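Local structure of enoyl-CoA hydratase/isomerase (Mycobacterium avium, 3P5M) at the interface of chains A and B. The protein probably catalyses hydration of enoyl-CoA thioesters or migration of their double bond, as a member of the crotonase superfamily. Sequence-based numbering; all coordinates share one arbitrary frame. Chains: chain A/B, Enoyl-CoA hydratase/isomerase.

Contacts 1 and 2 are neighbouring parts of one A–B interface, their C-alpha centres about 7 Å apart. They share B:Ala201 and the start of chain B helix 199-213, which presents B:Phe202 and B:Thr205 to contact 1 and B:Leu200 and B:Trp204 to contact 2. Chain A receives the helix with the 3-10 helix 128-132 and helix 150-159 in contact 1, and with the loop 133-135 and the end of helix 217-231 in contact 2. The two chains do not meet here about an exact two-fold, which is compatible with, but does not establish, an interface within a trimer of a crotonase-type hexamer; the deposited assembly holds six copies.

Contact 1: the interface of chains A and B. Residues chain A 130, 158; chain B 94, 198, 201-202, 205.
B:Phe202 reaches across to A:Met158 and A:Thr130, and its ring carries most of the apolar contact. The CG methylene of A:Met158 lies above the ring plane but out past the CD1–CE1 rim, 3.9 Å from B:Phe202 CD1, and its side chain runs obliquely to that of the phenylalanine. At the ring's edge, slightly to the other side of its plane, A:Thr130 CG2 comes within 3.9 Å of B:Phe202 CE1, the two side chains crossing at about a right angle. The threonine's chi1 of 52° puts this methyl beside its own backbone N and turned toward the ring. B:Pro198 extends the surface, its CG lying 4.0 Å from A:Thr130 CB.

Beyond CG the A:Met158 side chain is extended (chi2 -175°, chi3 179°), which carries the thioether past the phenylalanine toward the B:Pro94 ring. This outer contact is looser, with A:Met158 SD 4.4 Å from B:Pro94 CB.

Backbone oxygens of chain A also approach carbon atoms of chain B. The carbonyl O of A:Met158 lies 3.4 Å from B:Phe202 CE1 and equally near CZ. It sits off that edge, a little above the ring plane, with its C=O bond directed well away from the ring; the slightly positive ring hydrogens may make this mildly favourable. A:Thr130 O similarly faces the pyrrolidine of B:Pro198, at 3.4 Å from its CG. The opposite face of the phenylalanine, away from the methionine, has B:Pro198 O above it toward the rim, a contact within chain B.

Polar support comes from within the chain B helix: B:Thr205 OG1 donates to B:Ala201 O at 2.8 Å, from above the carbonyl plane rather than along a lone pair. This turns the hydroxyl back onto its own helix.

In the fold, B:Phe202 projects from the opening turns of helix 199-213 into chain A, between the 3-10 helix 128-132 and the C-terminal end of helix 150-159, while B:Pro94 borders the patch from a separate loop of chain B.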
# COMPACT_ATOMS: atom_id res chain seq x y z
N THR A 130 9.74 -17.08 -22.34
CA THR A 130 11.07 -16.68 -22.75
C THR A 130 12.19 -17.47 -22.06
O THR A 130 13.34 -17.40 -22.49
CB THR A 130 11.29 -15.15 -22.61
OG1 THR A 130 10.94 -14.74 -21.29
CG2 THR A 130 10.42 -14.35 -23.67
N MET A 158 9.27 -10.35 -20.55
CA MET A 158 10.69 -10.35 -20.81
C MET A 158 11.54 -10.97 -19.69
O MET A 158 12.59 -11.54 -19.97
CB MET A 158 11.19 -8.95 -21.21
CG MET A 158 10.61 -8.48 -22.52
SD MET A 158 11.32 -6.91 -23.05
CE MET A 158 10.46 -6.67 -24.63
N PRO B 94 15.10 -5.27 -27.33
CA PRO B 94 14.71 -4.58 -26.10
C PRO B 94 15.49 -3.27 -25.88
O PRO B 94 16.69 -3.20 -26.15
CB PRO B 94 15.03 -5.60 -24.99
CG PRO B 94 16.00 -6.57 -25.65
CD PRO B 94 15.61 -6.63 -27.07
N PRO B 198 16.80 -14.26 -24.96
CA PRO B 198 16.36 -14.72 -26.28
C PRO B 198 15.87 -13.58 -27.18
O PRO B 198 14.68 -13.37 -27.34
CB PRO B 198 15.24 -15.69 -25.93
CG PRO B 198 14.68 -15.13 -24.65
CD PRO B 198 15.91 -14.77 -23.89
N ALA B 201 12.90 -13.86 -29.56
CA ALA B 201 11.67 -13.96 -28.77
C ALA B 201 11.20 -12.62 -28.23
O ALA B 201 10.00 -12.37 -28.25
CB ALA B 201 11.81 -15.01 -27.62
N PHE B 202 12.14 -11.81 -27.74
CA PHE B 202 11.88 -10.45 -27.29
C PHE B 202 11.31 -9.59 -28.41
O PHE B 202 10.37 -8.85 -28.20
CB PHE B 202 13.15 -9.79 -26.70
CG PHE B 202 13.61 -10.38 -25.36
CD1 PHE B 202 12.73 -11.09 -24.54
CD2 PHE B 202 14.92 -10.17 -24.91
CE1 PHE B 202 13.14 -11.65 -23.30
CE2 PHE B 202 15.35 -10.70 -23.66
CZ PHE B 202 14.44 -11.43 -22.84
N THR B 205 7.68 -10.84 -29.08
CA THR B 205 6.92 -10.29 -27.94
C THR B 205 6.63 -8.79 -28.11
O THR B 205 5.49 -8.36 -27.91
CB THR B 205 7.68 -10.51 -26.63
OG1 THR B 205 7.89 -11.90 -26.42
CG2 THR B 205 6.93 -9.90 -25.44

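Contact 2: the interface of chains A and B. Residues chain A 133-135, 230-231, 234; chain B 200-201, 204.
A chi1 of -67° at A:Leu231 sets CG beside its backbone N and directs both methyls at the chain B helix, where B:Trp204, with chi1 of -85° and chi2 of 104°, turns the CD1–NE1 edge of its indole toward the end of chain A helix 217-231. The A:Met135 side chain is bent near its end, bringing its terminal methyl back over the tryptophan backbone.

The leucine and tryptophan side chains slide past each other in opposite directions, with A:Leu231 CG off the CD1 corner of the pyrrole ring, displaced to one side of its plane, 3.9 Å from B:Trp204 CD1. From the same side of the plane the A:Ala230 methyl approaches the NE1–CZ2 edge, CB being 3.7 Å from B:Trp204 NE1. Two successive residues of one helix thus line one edge of the indole. A:Leu231 CD2 also presses on the chain B backbone, 3.5 Å from B:Ala201 N, while its sister methyl CD1 touches B:Ala201 CA.

Nearer the backbone of the tryptophan, the A:Met135 side chain runs at a slant to it: SD lies 3.7 Å from B:Trp204 CB, and CE reaches the carbonyl O of the same residue. The small methyl of B:Ala201 lets the loop come near, with CB 3.6 Å from A:Gly133 O and similarly close to A:Leu134 O.

A:Thr234 closes the patch, its methyl CG2 3.8 Å from B:Leu200 CD1 as the two side chains pass antiparallel. Its hydroxyl OG1 donates to A:Leu231 O at 2.8 Å, in the carbonyl plane and on a lone pair. That bond ties the chain just past helix 217-231 back to the helix end and helps fix which way the threonine methyl points.

For the protein, the patch seats the first turns of chain B helix 199-213 on a largely apolar surface of chain A, and probably helps to hold neighbouring subunits together in the hexamer.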
# COMPACT_ATOMS: atom_id res chain seq x y z
N GLY A 133 12.92 -19.66 -24.77
CA GLY A 133 13.13 -18.97 -26.04
C GLY A 133 11.86 -18.80 -26.87
O GLY A 133 11.94 -18.58 -28.09
N LEU A 134 10.71 -18.88 -26.20
CA LEU A 134 9.39 -18.70 -26.85
C LEU A 134 8.71 -17.39 -26.43
O LEU A 134 9.23 -16.70 -25.58
CB LEU A 134 8.47 -19.91 -26.56
CG LEU A 134 8.93 -21.30 -27.07
CD1 LEU A 134 7.89 -22.38 -26.76
CD2 LEU A 134 9.19 -21.26 -28.56
N MET A 135 7.57 -17.05 -27.05
CA MET A 135 6.91 -15.79 -26.80
C MET A 135 5.54 -16.07 -26.18
O MET A 135 5.05 -17.17 -26.28
CB MET A 135 6.75 -15.04 -28.13
CG MET A 135 5.66 -15.63 -29.04
SD MET A 135 5.37 -14.62 -30.50
CE MET A 135 4.67 -13.12 -29.74
N ALA A 230 7.76 -19.08 -36.07
CA ALA A 230 9.14 -18.63 -36.32
C ALA A 230 10.08 -19.11 -35.21
O ALA A 230 11.12 -19.69 -35.49
CB ALA A 230 9.21 -17.10 -36.49
N LEU A 231 9.69 -18.93 -33.96
CA LEU A 231 10.62 -19.14 -32.85
C LEU A 231 10.98 -20.61 -32.57
O LEU A 231 12.07 -20.91 -32.08
CB LEU A 231 10.11 -18.44 -31.58
CG LEU A 231 10.04 -16.90 -31.59
CD1 LEU A 231 9.27 -16.39 -30.37
CD2 LEU A 231 11.42 -16.25 -31.65
N THR A 234 14.24 -21.60 -34.19
CA THR A 234 15.48 -20.90 -33.84
C THR A 234 16.37 -21.75 -32.97
O THR A 234 15.92 -22.67 -32.27
CB THR A 234 15.23 -19.57 -33.07
OG1 THR A 234 14.64 -19.87 -31.81
CG2 THR A 234 14.33 -18.60 -33.86
N LEU B 200 15.35 -12.81 -30.27
CA LEU B 200 14.33 -12.98 -31.30
C LEU B 200 12.96 -13.11 -30.67
O LEU B 200 11.98 -12.55 -31.19
CB LEU B 200 14.62 -14.18 -32.21
CG LEU B 200 15.96 -14.07 -32.99
CD1 LEU B 200 16.31 -15.36 -33.76
CD2 LEU B 200 15.97 -12.89 -33.97
N ALA B 201 12.90 -13.86 -29.56
CA ALA B 201 11.67 -13.96 -28.77
C ALA B 201 11.20 -12.62 -28.23
O ALA B 201 10.00 -12.37 -28.25
CB ALA B 201 11.81 -15.01 -27.62
N TRP B 204 9.67 -10.62 -31.19
CA TRP B 204 8.30 -11.07 -31.43
C TRP B 204 7.31 -10.66 -30.34
O TRP B 204 6.19 -10.19 -30.67
CB TRP B 204 8.25 -12.59 -31.62
CG TRP B 204 8.53 -12.98 -33.02
CD1 TRP B 204 9.69 -13.50 -33.51
CD2 TRP B 204 7.65 -12.85 -34.14
NE1 TRP B 204 9.57 -13.74 -34.86
CE2 TRP B 204 8.34 -13.34 -35.28
CE3 TRP B 204 6.34 -12.36 -34.31
CZ2 TRP B 204 7.77 -13.37 -36.55
CZ3 TRP B 204 5.78 -12.40 -35.57
CH2 TRP B 204 6.48 -12.92 -36.66